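Side-chain contacts in nucleoporin NUP82 (Chaetomium thermophilum, PDB 5CWW), which probably serves as a structural component of the nuclear pore complex and as a docking partner for transport factors passing through it: residues K222-A227 and Q232-S237; S361-V366 and A448-P453; T271-M276 and G371-D376; A178-L183 and H188-V193. All blocks are in the same frame, centred on the assembly; numbering follows the deposited sequence.

The N-terminal part of NUP82 held in this chain is a beta-propeller, and the four contacts sample its middle and its periphery. Contacts 3 and 4 are buried. Contact 4 pairs two strands within one blade through backbone hydrogen bonds, while contact 3 relies on two aromatic side chains where one blade meets the next; they touch where Leu274 packs on Val193. Contacts 1 and 2 lie farther out, partly buried, in loops and a short helix, where single rings are gripped by methyls, a proline and carbonyl oxygens. They share an apolar patch in which Val366 of contact 2 meets Phe234 and Leu224 of contact 1.

Contact 1 (K222-A227 and Q232-S237)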
loop_
_atom_site.group_PDB
_atom_site.type_symbol
_atom_site.label_atom_id
_atom_site.label_comp_id
_atom_site.label_asym_id
_atom_site.label_seq_id
_atom_site.Cartn_x
_atom_site.Cartn_y
_atom_site.Cartn_z
ATOM N N LYS B 222 9.638 -2.659 8.218
ATOM C CA LYS B 222 10.773 -1.924 8.766
ATOM C C LYS B 222 11.888 -2.879 9.197
ATOM O O LYS B 222 13.068 -2.544 9.102
ATOM C CB LYS B 222 10.327 -1.054 9.940
ATOM C CG LYS B 222 9.233 -0.055 9.577
ATOM C CD LYS B 222 8.930 0.902 10.721
ATOM C CE LYS B 222 8.500 0.163 11.987
ATOM N NZ LYS B 222 7.337 -0.739 11.735
ATOM N N LYS B 223 11.509 -4.062 9.672
ATOM C CA LYS B 223 12.483 -5.100 9.991
ATOM C C LYS B 223 13.017 -5.710 8.701
ATOM O O LYS B 223 14.223 -5.881 8.529
ATOM C CB LYS B 223 11.865 -6.194 10.867
ATOM C CG LYS B 223 11.294 -5.714 12.197
ATOM C CD LYS B 223 10.908 -6.899 13.078
ATOM C CE LYS B 223 10.284 -6.463 14.400
ATOM N NZ LYS B 223 8.844 -6.093 14.264
ATOM N N LEU B 224 12.097 -6.030 7.794
ATOM C CA LEU B 224 12.435 -6.670 6.529
ATOM C C LEU B 224 13.382 -5.832 5.671
ATOM O O LEU B 224 14.280 -6.374 5.024
ATOM C CB LEU B 224 11.152 -6.959 5.747
ATOM C CG LEU B 224 11.293 -7.626 4.379
ATOM C CD1 LEU B 224 11.950 -8.987 4.500
ATOM C CD2 LEU B 224 9.928 -7.746 3.728
ATOM N N ALA B 225 13.191 -4.517 5.684
ATOM C CA ALA B 225 13.982 -3.620 4.842
ATOM C C ALA B 225 15.468 -3.702 5.171
ATOM O O ALA B 225 16.315 -3.550 4.290
ATOM C CB ALA B 225 13.491 -2.184 4.994
ATOM N N ASP B 226 15.779 -3.956 6.437
ATOM C CA ASP B 226 17.156 -3.912 6.917
ATOM C C ASP B 226 17.723 -5.307 7.171
ATOM O O ASP B 226 18.850 -5.450 7.640
ATOM C CB ASP B 226 17.233 -3.073 8.193
ATOM C CG ASP B 226 16.707 -1.666 7.991
ATOM O OD1 ASP B 226 17.051 -1.044 6.962
ATOM O OD2 ASP B 226 15.942 -1.185 8.853
ATOM N N ALA B 227 16.935 -6.328 6.853
ATOM C CA ALA B 227 17.320 -7.711 7.099
ATOM C C ALA B 227 18.312 -8.205 6.051
ATOM O O ALA B 227 18.371 -7.675 4.943
ATOM C CB ALA B 227 16.094 -8.599 7.118
ATOM N N GLN B 232 15.383 -14.463 9.006
ATOM C CA GLN B 232 15.361 -13.535 10.129
ATOM C C GLN B 232 13.919 -13.231 10.512
ATOM O O GLN B 232 12.986 -13.578 9.787
ATOM C CB GLN B 232 16.107 -12.243 9.790
ATOM C CG GLN B 232 17.610 -12.423 9.625
ATOM C CD GLN B 232 18.335 -11.111 9.396
ATOM O OE1 GLN B 232 19.036 -10.943 8.399
ATOM N NE2 GLN B 232 18.172 -10.174 10.323
ATOM N N ASP B 233 13.743 -12.582 11.656
ATOM C CA ASP B 233 12.414 -12.308 12.181
ATOM C C ASP B 233 11.790 -11.086 11.512
ATOM O O ASP B 233 12.330 -9.982 11.591
ATOM C CB ASP B 233 12.481 -12.108 13.696
ATOM C CG ASP B 233 11.261 -11.405 14.245
ATOM O OD1 ASP B 233 10.152 -11.976 14.152
ATOM O OD2 ASP B 233 11.414 -10.284 14.775
ATOM N N PHE B 234 10.651 -11.295 10.855
ATOM C CA PHE B 234 9.915 -10.214 10.206
ATOM C C PHE B 234 8.529 -10.059 10.813
ATOM O O PHE B 234 7.723 -9.255 10.340
ATOM C CB PHE B 234 9.789 -10.474 8.704
ATOM C CG PHE B 234 11.072 -10.893 8.055
ATOM C CD1 PHE B 234 12.202 -10.099 8.149
ATOM C CD2 PHE B 234 11.149 -12.081 7.352
ATOM C CE1 PHE B 234 13.385 -10.485 7.554
ATOM C CE2 PHE B 234 12.330 -12.474 6.754
ATOM C CZ PHE B 234 13.450 -11.674 6.854
ATOM N N GLY B 235 8.261 -10.829 11.863
ATOM C CA GLY B 235 6.946 -10.870 12.473
ATOM C C GLY B 235 6.681 -9.695 13.391
ATOM O O GLY B 235 7.493 -8.774 13.499
ATOM N N VAL B 236 5.531 -9.733 14.054
ATOM C CA VAL B 236 5.124 -8.678 14.969
ATOM C C VAL B 236 4.786 -9.279 16.326
ATOM O O VAL B 236 4.180 -10.348 16.413
ATOM C CB VAL B 236 3.906 -7.899 14.433
ATOM C CG1 VAL B 236 3.531 -6.770 15.383
ATOM C CG2 VAL B 236 4.198 -7.344 13.047
ATOM N N SER B 237 5.185 -8.581 17.381
ATOM C CA SER B 237 4.927 -9.025 18.739
ATOM C C SER B 237 3.658 -8.395 19.286
ATOM O O SER B 237 3.463 -7.184 19.190
ATOM C CB SER B 237 6.103 -8.683 19.648
ATOM O OG SER B 237 5.782 -8.980 20.996
#
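Phe234 tucks beneath Leu224 and Ala227 in a fold-back at the periphery of the propeller, where the chain leaving helix 221-225 reverses and runs past it, its return steadied by an Asx turn. The helix supplies a methyl lid: CD1 of Leu224 stands over the middle of the Phe234 ring, 3.8 Å from its centroid and 13° off the normal, a CH-pi contact. With CG opposite the backbone N (chi1 180°), Leu224 can carry that branch across the ring. Over the other face sits the carbonyl O of Gln232. CB of Ala227 arrives in the ring plane, a tight 3.3 Å from CE1 of Phe234, so a small residue suits this place. The ring is thus held on both faces and at one edge. Gln232 rests its amide against Ala227, while its OE1 accepts from the backbone N of Thr228 and Tyr229, tying down the reversal. At the more open end, the aliphatic part of Lys223 passes Asp233, CD lying 3.7 Å from Asp233 O. The main partner of Lys223 NZ is Asp220, in a salt bridge; the 3.1 Å approach of Lys223 NZ to Gly235 O belongs to one of two modelled positions and is less certain. Asp233 OD1 accepts from Gly235 N at 3.2 Å, from above the carboxylate plane, a bond to the backbone N two residues on that is the signature of an Asx turn.

Contact 2 (S361-V366 and A448-P453); sequences SRPGLV and AQWLPP
Pro363, preceded by a cis peptide bond, lies on the indole of Trp450, its ring crossing the indole side chain at about a right angle. CD of Pro363 is 3.8 Å from the centroid of the six-membered ring and 12° off its normal, a CH-pi contact over the face. Proline suits the spot because its CH2 groups are rigidly presented to the pi cloud. At the pyrrole end, NE1 of Trp450 gives a weak, bent hydrogen bond to Gly364 O (3.1 Å, 127° at the hydrogen), and CD1 of Trp450 comes within 3.4 Å of Val366 O. This carbonyl accepts from a water at 2.8 Å, which itself accepts from Leu451 N at 3.0 Å. CG of Trp450 is anti to the carbonyl carbon (chi1 -63°), which helps send the indole toward loop 361-366. Both segments are propeller loops: 361-366 leads into strand 369-370 at the margin of one blade and 448-453 links two strands of the following blade, so the indole joins neighbouring blades at their periphery. Were Trp450 an alanine, Pro363 would probably lose the surface it rests on and Gly364 O its weak donor, and a gap would open between the loops. Further out, helix 321-338 backs the pieces and probably helps position them: Trp333 sets its ring against the indole, Gln329 and Glu332 touch Pro363, and Gln329 NE2 bonds Leu451 O.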
loop_
_atom_site.group_PDB
_atom_site.type_symbol
_atom_site.label_atom_id
_atom_site.label_comp_id
_atom_site.label_asym_id
_atom_site.label_seq_id
_atom_site.Cartn_x
_atom_site.Cartn_y
_atom_site.Cartn_z
ATOM N N SER B 361 6.454 -23.133 0.981
ATOM C CA SER B 361 7.152 -22.796 2.215
ATOM C C SER B 361 8.590 -22.389 1.924
ATOM O O SER B 361 9.200 -21.655 2.699
ATOM C CB SER B 361 7.124 -23.974 3.190
ATOM O OG SER B 361 5.807 -24.203 3.662
ATOM N N ARG B 362 9.125 -22.876 0.808
ATOM C CA ARG B 362 10.473 -22.511 0.376
ATOM C C ARG B 362 10.389 -21.531 -0.794
ATOM O O ARG B 362 9.436 -21.585 -1.570
ATOM C CB ARG B 362 11.264 -23.752 -0.032
ATOM C CG ARG B 362 11.215 -24.883 0.979
ATOM C CD ARG B 362 11.872 -26.138 0.434
ATOM N NE ARG B 362 11.593 -27.306 1.265
ATOM C CZ ARG B 362 12.027 -28.535 1.000
ATOM N NH1 ARG B 362 12.765 -28.767 -0.078
ATOM N NH2 ARG B 362 11.723 -29.535 1.815
ATOM N N PRO B 363 11.381 -20.632 -0.931
ATOM C CA PRO B 363 12.548 -20.450 -0.059
ATOM C C PRO B 363 12.174 -19.868 1.300
ATOM O O PRO B 363 12.913 -20.045 2.268
ATOM C CB PRO B 363 13.432 -19.466 -0.843
ATOM C CG PRO B 363 12.889 -19.447 -2.231
ATOM C CD PRO B 363 11.436 -19.739 -2.101
ATOM N N GLY B 364 11.034 -19.184 1.362
ATOM C CA GLY B 364 10.545 -18.611 2.604
ATOM C C GLY B 364 9.170 -17.999 2.418
ATOM O O GLY B 364 8.720 -17.813 1.289
ATOM N N LEU B 365 8.502 -17.678 3.520
ATOM C CA LEU B 365 7.148 -17.136 3.458
ATOM C C LEU B 365 7.151 -15.649 3.122
ATOM O O LEU B 365 6.232 -15.147 2.474
ATOM C CB LEU B 365 6.418 -17.355 4.784
ATOM C CG LEU B 365 6.302 -18.792 5.296
ATOM C CD1 LEU B 365 5.347 -18.837 6.484
ATOM C CD2 LEU B 365 5.849 -19.752 4.207
ATOM N N VAL B 366 8.191 -14.952 3.567
ATOM C CA VAL B 366 8.271 -13.507 3.409
ATOM C C VAL B 366 9.209 -13.155 2.256
ATOM O O VAL B 366 10.402 -13.442 2.318
ATOM C CB VAL B 366 8.759 -12.831 4.704
ATOM C CG1 VAL B 366 8.765 -11.314 4.560
ATOM C CG2 VAL B 366 7.878 -13.252 5.875
ATOM N N ALA B 448 9.442 -12.366 -8.462
ATOM C CA ALA B 448 9.635 -13.001 -7.167
ATOM C C ALA B 448 11.079 -12.881 -6.708
ATOM O O ALA B 448 12.004 -13.223 -7.447
ATOM C CB ALA B 448 9.228 -14.455 -7.236
ATOM N N GLN B 449 11.268 -12.384 -5.490
ATOM C CA GLN B 449 12.594 -12.315 -4.892
ATOM C C GLN B 449 12.538 -12.493 -3.379
ATOM O O GLN B 449 11.609 -12.028 -2.712
ATOM C CB GLN B 449 13.271 -10.984 -5.233
ATOM C CG GLN B 449 13.640 -10.842 -6.701
ATOM C CD GLN B 449 14.602 -9.700 -6.965
ATOM O OE1 GLN B 449 15.441 -9.366 -6.124
ATOM N NE2 GLN B 449 14.487 -9.095 -8.140
ATOM N N TRP B 450 13.541 -13.193 -2.860
ATOM C CA TRP B 450 13.720 -13.385 -1.426
ATOM C C TRP B 450 15.127 -12.968 -1.036
ATOM O O TRP B 450 16.025 -12.935 -1.877
ATOM C CB TRP B 450 13.491 -14.845 -1.031
ATOM C CG TRP B 450 12.105 -15.356 -1.271
ATOM C CD1 TRP B 450 11.112 -15.482 -0.349
ATOM C CD2 TRP B 450 11.561 -15.824 -2.513
ATOM N NE1 TRP B 450 9.981 -15.997 -0.936
ATOM C CE2 TRP B 450 10.231 -16.216 -2.263
ATOM C CE3 TRP B 450 12.069 -15.947 -3.808
ATOM C CZ2 TRP B 450 9.401 -16.721 -3.263
ATOM C CZ3 TRP B 450 11.243 -16.451 -4.800
ATOM C CH2 TRP B 450 9.923 -16.832 -4.520
ATOM N N LEU B 451 15.326 -12.658 0.240
ATOM C CA LEU B 451 16.670 -12.432 0.749
ATOM C C LEU B 451 17.463 -13.732 0.666
ATOM O O LEU B 451 16.876 -14.806 0.578
ATOM C CB LEU B 451 16.627 -11.920 2.185
ATOM C CG LEU B 451 16.098 -10.496 2.363
ATOM C CD1 LEU B 451 15.759 -10.238 3.824
ATOM C CD2 LEU B 451 17.117 -9.483 1.860
ATOM N N PRO B 452 18.802 -13.643 0.682
ATOM C CA PRO B 452 19.629 -14.853 0.592
ATOM C C PRO B 452 19.455 -15.795 1.782
ATOM O O PRO B 452 19.042 -15.352 2.853
ATOM C CB PRO B 452 21.059 -14.303 0.563
ATOM C CG PRO B 452 20.935 -12.887 0.162
ATOM C CD PRO B 452 19.614 -12.415 0.658
ATOM N N PRO B 453 19.767 -17.087 1.597
ATOM C CA PRO B 453 19.855 -17.999 2.740
ATOM C C PRO B 453 21.159 -17.782 3.499
ATOM O O PRO B 453 22.097 -17.215 2.938
ATOM C CB PRO B 453 19.813 -19.380 2.091
ATOM C CG PRO B 453 20.424 -19.171 0.750
ATOM C CD PRO B 453 20.021 -17.782 0.323
HETATM O O HOH W 1 13.113 -12.643 2.299
#

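Contact 3 (T271-M276 and G371-D376); sequences TLWLAM and GPFDFD
Trp273 and Phe373 meet through their aromatic rings alone. The pair is oblique: the six-membered ring of Trp273 and the ring of Phe373 are inclined at 37°, with centroids 5.4 Å apart. The far corner of the indole does the touching. CZ3 of Trp273 stands over one face of the phenyl ring, displaced toward its rim, 4.0 Å from CE1 of Phe373, and CH2 of Trp273 lies 4.1 Å from CZ of Phe373. The two side chains cross at about a right angle. In Trp273, CG is anti to the carbonyl carbon (chi1 -74°), which carries the long indole off its strand toward the other segment.

Apolar packing surrounds the rings. Val281 of the adjacent strand, Val446, and Ile392 and Val394 of strand 389-395 touch the indole, while Pro468 and Leu470 touch Phe373. A large flat residue suits a place between two sheets, since it can reach from one to the other.

Polar bonding runs beside the pair and joins no atom of the two segments to each other. The backbone of Trp273 is hydrogen-bonded with Cys258 of the neighbouring strand. Beyond Phe373, Asp376 O accepts from Thr472 OG1, and its carboxylate makes a salt bridge to a basic side chain on the chain of another protein. The cis peptide bond before Pro372 and the positive phi of Gly371, which would jam a side chain, shape the turn that passes from strand 369-370 to strand 374-376. Hydrophobic contact between successive sheets, bridged by a short link, is characteristic of adjoining blades in a beta-propeller.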
loop_
_atom_site.group_PDB
_atom_site.type_symbol
_atom_site.label_atom_id
_atom_site.label_comp_id
_atom_site.label_asym_id
_atom_site.label_seq_id
_atom_site.Cartn_x
_atom_site.Cartn_y
_atom_site.Cartn_z
ATOM N N THR B 271 1.910 -9.507 -6.346
ATOM C CA THR B 271 2.784 -8.388 -6.026
ATOM C C THR B 271 2.019 -7.302 -5.292
ATOM O O THR B 271 1.089 -6.710 -5.840
ATOM C CB THR B 271 3.427 -7.794 -7.291
ATOM O OG1 THR B 271 4.082 -8.835 -8.027
ATOM C CG2 THR B 271 4.445 -6.716 -6.923
ATOM N N LEU B 272 2.411 -7.045 -4.049
ATOM C CA LEU B 272 1.856 -5.931 -3.292
ATOM C C LEU B 272 2.733 -4.704 -3.496
ATOM O O LEU B 272 3.943 -4.748 -3.272
ATOM C CB LEU B 272 1.754 -6.268 -1.803
ATOM C CG LEU B 272 1.158 -5.166 -0.921
ATOM C CD1 LEU B 272 -0.302 -4.913 -1.280
ATOM C CD2 LEU B 272 1.296 -5.524 0.559
ATOM N N TRP B 273 2.111 -3.620 -3.941
ATOM C CA TRP B 273 2.800 -2.357 -4.161
ATOM C C TRP B 273 2.470 -1.387 -3.037
ATOM O O TRP B 273 1.328 -1.336 -2.581
ATOM C CB TRP B 273 2.397 -1.757 -5.509
ATOM C CG TRP B 273 2.997 -2.447 -6.693
ATOM C CD1 TRP B 273 2.481 -3.515 -7.371
ATOM C CD2 TRP B 273 4.223 -2.110 -7.352
ATOM N NE1 TRP B 273 3.310 -3.862 -8.412
ATOM C CE2 TRP B 273 4.387 -3.015 -8.420
ATOM C CE3 TRP B 273 5.197 -1.130 -7.142
ATOM C CZ2 TRP B 273 5.488 -2.972 -9.272
ATOM C CZ3 TRP B 273 6.288 -1.087 -7.992
ATOM C CH2 TRP B 273 6.424 -2.002 -9.042
ATOM N N LEU B 274 3.461 -0.610 -2.607
ATOM C CA LEU B 274 3.257 0.362 -1.537
ATOM C C LEU B 274 3.852 1.720 -1.866
ATOM O O LEU B 274 4.916 1.814 -2.483
ATOM C CB LEU B 274 3.869 -0.139 -0.232
ATOM C CG LEU B 274 3.355 -1.475 0.304
ATOM C CD1 LEU B 274 4.275 -2.617 -0.121
ATOM C CD2 LEU B 274 3.219 -1.416 1.813
ATOM N N ALA B 275 3.164 2.765 -1.418
ATOM C CA ALA B 275 3.638 4.132 -1.565
ATOM C C ALA B 275 3.718 4.805 -0.201
ATOM O O ALA B 275 2.743 4.832 0.549
ATOM C CB ALA B 275 2.728 4.916 -2.496
ATOM N N MET B 276 4.896 5.340 0.105
ATOM C CA MET B 276 5.143 6.043 1.355
ATOM C C MET B 276 4.893 7.533 1.175
ATOM O O MET B 276 5.072 8.066 0.081
ATOM C CB MET B 276 6.582 5.811 1.820
ATOM C CG MET B 276 7.006 4.350 1.838
ATOM S SD MET B 276 6.096 3.368 3.051
ATOM C CE MET B 276 6.829 1.758 2.785
ATOM N N GLY B 371 12.880 -2.029 -3.147
ATOM C CA GLY B 371 12.819 -0.577 -3.161
ATOM C C GLY B 371 13.749 0.033 -2.129
ATOM O O GLY B 371 14.477 -0.687 -1.449
ATOM N N PRO B 372 13.740 1.371 -2.007
ATOM C CA PRO B 372 12.914 2.300 -2.788
ATOM C C PRO B 372 13.273 2.288 -4.270
ATOM O O PRO B 372 14.453 2.341 -4.609
ATOM C CB PRO B 372 13.233 3.672 -2.178
ATOM C CG PRO B 372 14.014 3.414 -0.941
ATOM C CD PRO B 372 14.647 2.074 -1.088
ATOM N N PHE B 373 12.269 2.209 -5.136
ATOM C CA PHE B 373 12.499 2.243 -6.573
ATOM C C PHE B 373 13.051 3.593 -7.008
ATOM O O PHE B 373 12.545 4.640 -6.599
ATOM C CB PHE B 373 11.205 1.948 -7.335
ATOM C CG PHE B 373 10.850 0.492 -7.388
ATOM C CD1 PHE B 373 10.289 -0.138 -6.291
ATOM C CD2 PHE B 373 11.070 -0.245 -8.539
ATOM C CE1 PHE B 373 9.961 -1.479 -6.337
ATOM C CE2 PHE B 373 10.741 -1.586 -8.594
ATOM C CZ PHE B 373 10.187 -2.204 -7.490
ATOM N N ASP B 374 14.089 3.567 -7.837
ATOM C CA ASP B 374 14.607 4.785 -8.441
ATOM C C ASP B 374 13.777 5.132 -9.670
ATOM O O ASP B 374 13.570 4.290 -10.543
ATOM C CB ASP B 374 16.080 4.624 -8.820
ATOM C CG ASP B 374 16.677 5.897 -9.387
ATOM O OD1 ASP B 374 16.932 6.833 -8.602
ATOM O OD2 ASP B 374 16.893 5.960 -10.615
ATOM N N PHE B 375 13.294 6.369 -9.727
ATOM C CA PHE B 375 12.514 6.837 -10.867
ATOM C C PHE B 375 13.447 7.376 -11.944
ATOM O O PHE B 375 13.959 8.487 -11.835
ATOM C CB PHE B 375 11.516 7.914 -10.438
ATOM C CG PHE B 375 10.556 7.463 -9.371
ATOM C CD1 PHE B 375 10.116 6.151 -9.321
ATOM C CD2 PHE B 375 10.102 8.353 -8.410
ATOM C CE1 PHE B 375 9.237 5.736 -8.334
ATOM C CE2 PHE B 375 9.224 7.945 -7.422
ATOM C CZ PHE B 375 8.791 6.634 -7.385
ATOM N N ASP B 376 13.672 6.580 -12.981
ATOM C CA ASP B 376 14.505 7.010 -14.097
ATOM C C ASP B 376 13.783 8.107 -14.880
ATOM O O ASP B 376 12.568 8.042 -15.070
ATOM C CB ASP B 376 14.841 5.820 -15.001
ATOM C CG ASP B 376 15.898 6.148 -16.036
ATOM O OD1 ASP B 376 16.630 7.145 -15.863
ATOM O OD2 ASP B 376 15.998 5.400 -17.032
#

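Contact 4 (A178-L183 and H188-V193); sequences AVWHPL and HALVTV
Val179 and Val191 form the hydrogen-bonded centre of a buried beta hairpin made by the first two strands of one four-stranded propeller blade. Val179 N donates to Val191 O at 2.9 Å and Val191 N to Val179 O at 2.8 Å; beyond them His181 N reaches Ala189 O at 2.8 Å. Trp180 and Leu190, a non-hydrogen-bonded pair, project from the same face of the sheet and their side chains cross at a slant. CD1 of Leu190 sits over the five-membered ring of Trp180, 3.8 Å from its centroid and 12° off the normal, a CH-pi contact. Leu190 turns CG away from its own N (chi1 -180°), which helps bring the methyl over the indole. The carbonyl carbon of His188 lies at the indole edge beside CZ3 of Trp180, and NE1 of Trp180 bonds Val121 O. A leucine in place of Trp180 would probably leave Val121 O without that donor and Leu190 without a ring beneath it. Where the strands part, a water donates to both His181 O and Ala189 O. His181 is pinned through both ring nitrogens: ND1 accepts from Leu183 N at 3.1 Å in the ring plane, and NE2 bonds Leu287 O. Trp180 and Ala178 pack on strand 128-132 of one adjoining sheet and Val193 on strand 254-258 of another, the packing between adjoining blades that is usual in a beta-propeller.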
loop_
_atom_site.group_PDB
_atom_site.type_symbol
_atom_site.label_atom_id
_atom_site.label_comp_id
_atom_site.label_asym_id
_atom_site.label_seq_id
_atom_site.Cartn_x
_atom_site.Cartn_y
_atom_site.Cartn_z
ATOM N N ALA B 178 -6.868 -1.293 2.980
ATOM C CA ALA B 178 -7.416 -2.633 3.060
ATOM C C ALA B 178 -7.749 -3.078 1.649
ATOM O O ALA B 178 -8.601 -2.478 0.992
ATOM C CB ALA B 178 -8.649 -2.667 3.946
ATOM N N VAL B 179 -7.063 -4.113 1.177
ATOM C CA VAL B 179 -7.260 -4.607 -0.178
ATOM C C VAL B 179 -7.369 -6.120 -0.169
ATOM O O VAL B 179 -6.603 -6.807 0.504
ATOM C CB VAL B 179 -6.113 -4.172 -1.119
ATOM C CG1 VAL B 179 -6.154 -2.667 -1.342
ATOM C CG2 VAL B 179 -4.757 -4.593 -0.559
ATOM N N TRP B 180 -8.342 -6.634 -0.909
ATOM C CA TRP B 180 -8.580 -8.067 -0.968
ATOM C C TRP B 180 -7.563 -8.699 -1.909
ATOM O O TRP B 180 -7.233 -8.127 -2.947
ATOM C CB TRP B 180 -10.012 -8.355 -1.424
ATOM C CG TRP B 180 -11.042 -7.791 -0.483
ATOM C CD1 TRP B 180 -11.586 -6.536 -0.517
ATOM C CD2 TRP B 180 -11.638 -8.454 0.640
ATOM N NE1 TRP B 180 -12.486 -6.382 0.512
ATOM C CE2 TRP B 180 -12.537 -7.545 1.235
ATOM C CE3 TRP B 180 -11.502 -9.729 1.197
ATOM C CZ2 TRP B 180 -13.294 -7.872 2.359
ATOM C CZ3 TRP B 180 -12.254 -10.051 2.315
ATOM C CH2 TRP B 180 -13.138 -9.126 2.883
ATOM N N HIS B 181 -7.056 -9.871 -1.544
ATOM C CA HIS B 181 -6.040 -10.519 -2.363
ATOM C C HIS B 181 -6.670 -11.070 -3.646
ATOM O O HIS B 181 -7.660 -11.792 -3.580
ATOM C CB HIS B 181 -5.345 -11.641 -1.593
ATOM C CG HIS B 181 -4.010 -12.012 -2.158
ATOM N ND1 HIS B 181 -3.862 -12.582 -3.404
ATOM C CD2 HIS B 181 -2.759 -11.871 -1.660
ATOM C CE1 HIS B 181 -2.580 -12.789 -3.644
ATOM N NE2 HIS B 181 -1.889 -12.368 -2.600
ATOM N N PRO B 182 -6.106 -10.723 -4.818
ATOM C CA PRO B 182 -6.665 -11.175 -6.100
ATOM C C PRO B 182 -6.788 -12.694 -6.217
ATOM O O PRO B 182 -7.604 -13.183 -6.997
ATOM C CB PRO B 182 -5.657 -10.648 -7.131
ATOM C CG PRO B 182 -4.967 -9.529 -6.467
ATOM C CD PRO B 182 -4.936 -9.846 -5.010
ATOM N N LEU B 183 -5.976 -13.422 -5.455
ATOM C CA LEU B 183 -5.906 -14.876 -5.565
ATOM C C LEU B 183 -6.443 -15.569 -4.315
ATOM O O LEU B 183 -6.292 -16.779 -4.159
ATOM C CB LEU B 183 -4.462 -15.312 -5.816
ATOM C CG LEU B 183 -3.766 -14.651 -7.009
ATOM C CD1 LEU B 183 -2.335 -15.153 -7.129
ATOM C CD2 LEU B 183 -4.532 -14.893 -8.299
ATOM N N HIS B 188 -11.969 -14.190 0.021
ATOM C CA HIS B 188 -12.109 -13.925 1.454
ATOM C C HIS B 188 -10.770 -13.682 2.148
ATOM O O HIS B 188 -10.706 -13.623 3.377
ATOM C CB HIS B 188 -12.841 -15.090 2.127
ATOM C CG HIS B 188 -14.291 -15.184 1.761
ATOM N ND1 HIS B 188 -15.050 -16.307 2.008
ATOM C CD2 HIS B 188 -15.121 -14.290 1.173
ATOM C CE1 HIS B 188 -16.284 -16.103 1.586
ATOM N NE2 HIS B 188 -16.355 -14.887 1.075
ATOM N N ALA B 189 -9.707 -13.533 1.363
ATOM C CA ALA B 189 -8.400 -13.177 1.902
ATOM C C ALA B 189 -8.191 -11.670 1.801
ATOM O O ALA B 189 -8.246 -11.098 0.709
ATOM C CB ALA B 189 -7.301 -13.917 1.173
ATOM N N LEU B 190 -7.956 -11.037 2.946
ATOM C CA LEU B 190 -7.809 -9.586 3.030
ATOM C C LEU B 190 -6.415 -9.182 3.494
ATOM O O LEU B 190 -5.841 -9.810 4.383
ATOM C CB LEU B 190 -8.853 -9.002 3.983
ATOM C CG LEU B 190 -8.829 -7.482 4.174
ATOM C CD1 LEU B 190 -9.208 -6.765 2.888
ATOM C CD2 LEU B 190 -9.755 -7.074 5.308
ATOM N N VAL B 191 -5.882 -8.130 2.882
ATOM C CA VAL B 191 -4.605 -7.556 3.285
ATOM C C VAL B 191 -4.837 -6.168 3.863
ATOM O O VAL B 191 -5.423 -5.311 3.202
ATOM C CB VAL B 191 -3.611 -7.455 2.108
ATOM C CG1 VAL B 191 -2.302 -6.816 2.561
ATOM C CG2 VAL B 191 -3.348 -8.826 1.513
ATOM N N THR B 192 -4.377 -5.954 5.093
ATOM C CA THR B 192 -4.414 -4.633 5.705
ATOM C C THR B 192 -2.995 -4.099 5.854
ATOM O O THR B 192 -2.049 -4.862 6.054
ATOM C CB THR B 192 -5.113 -4.652 7.084
ATOM O OG1 THR B 192 -4.401 -5.509 7.990
ATOM C CG2 THR B 192 -6.552 -5.137 6.949
ATOM N N VAL B 193 -2.855 -2.784 5.733
ATOM C CA VAL B 193 -1.568 -2.123 5.878
ATOM C C VAL B 193 -1.741 -0.896 6.762
ATOM O O VAL B 193 -2.668 -0.105 6.570
ATOM C CB VAL B 193 -0.976 -1.705 4.511
ATOM C CG1 VAL B 193 0.443 -1.184 4.677
ATOM C CG2 VAL B 193 -0.996 -2.873 3.536
HETATM O O HOH W 2 -9.351 -12.269 -1.399
#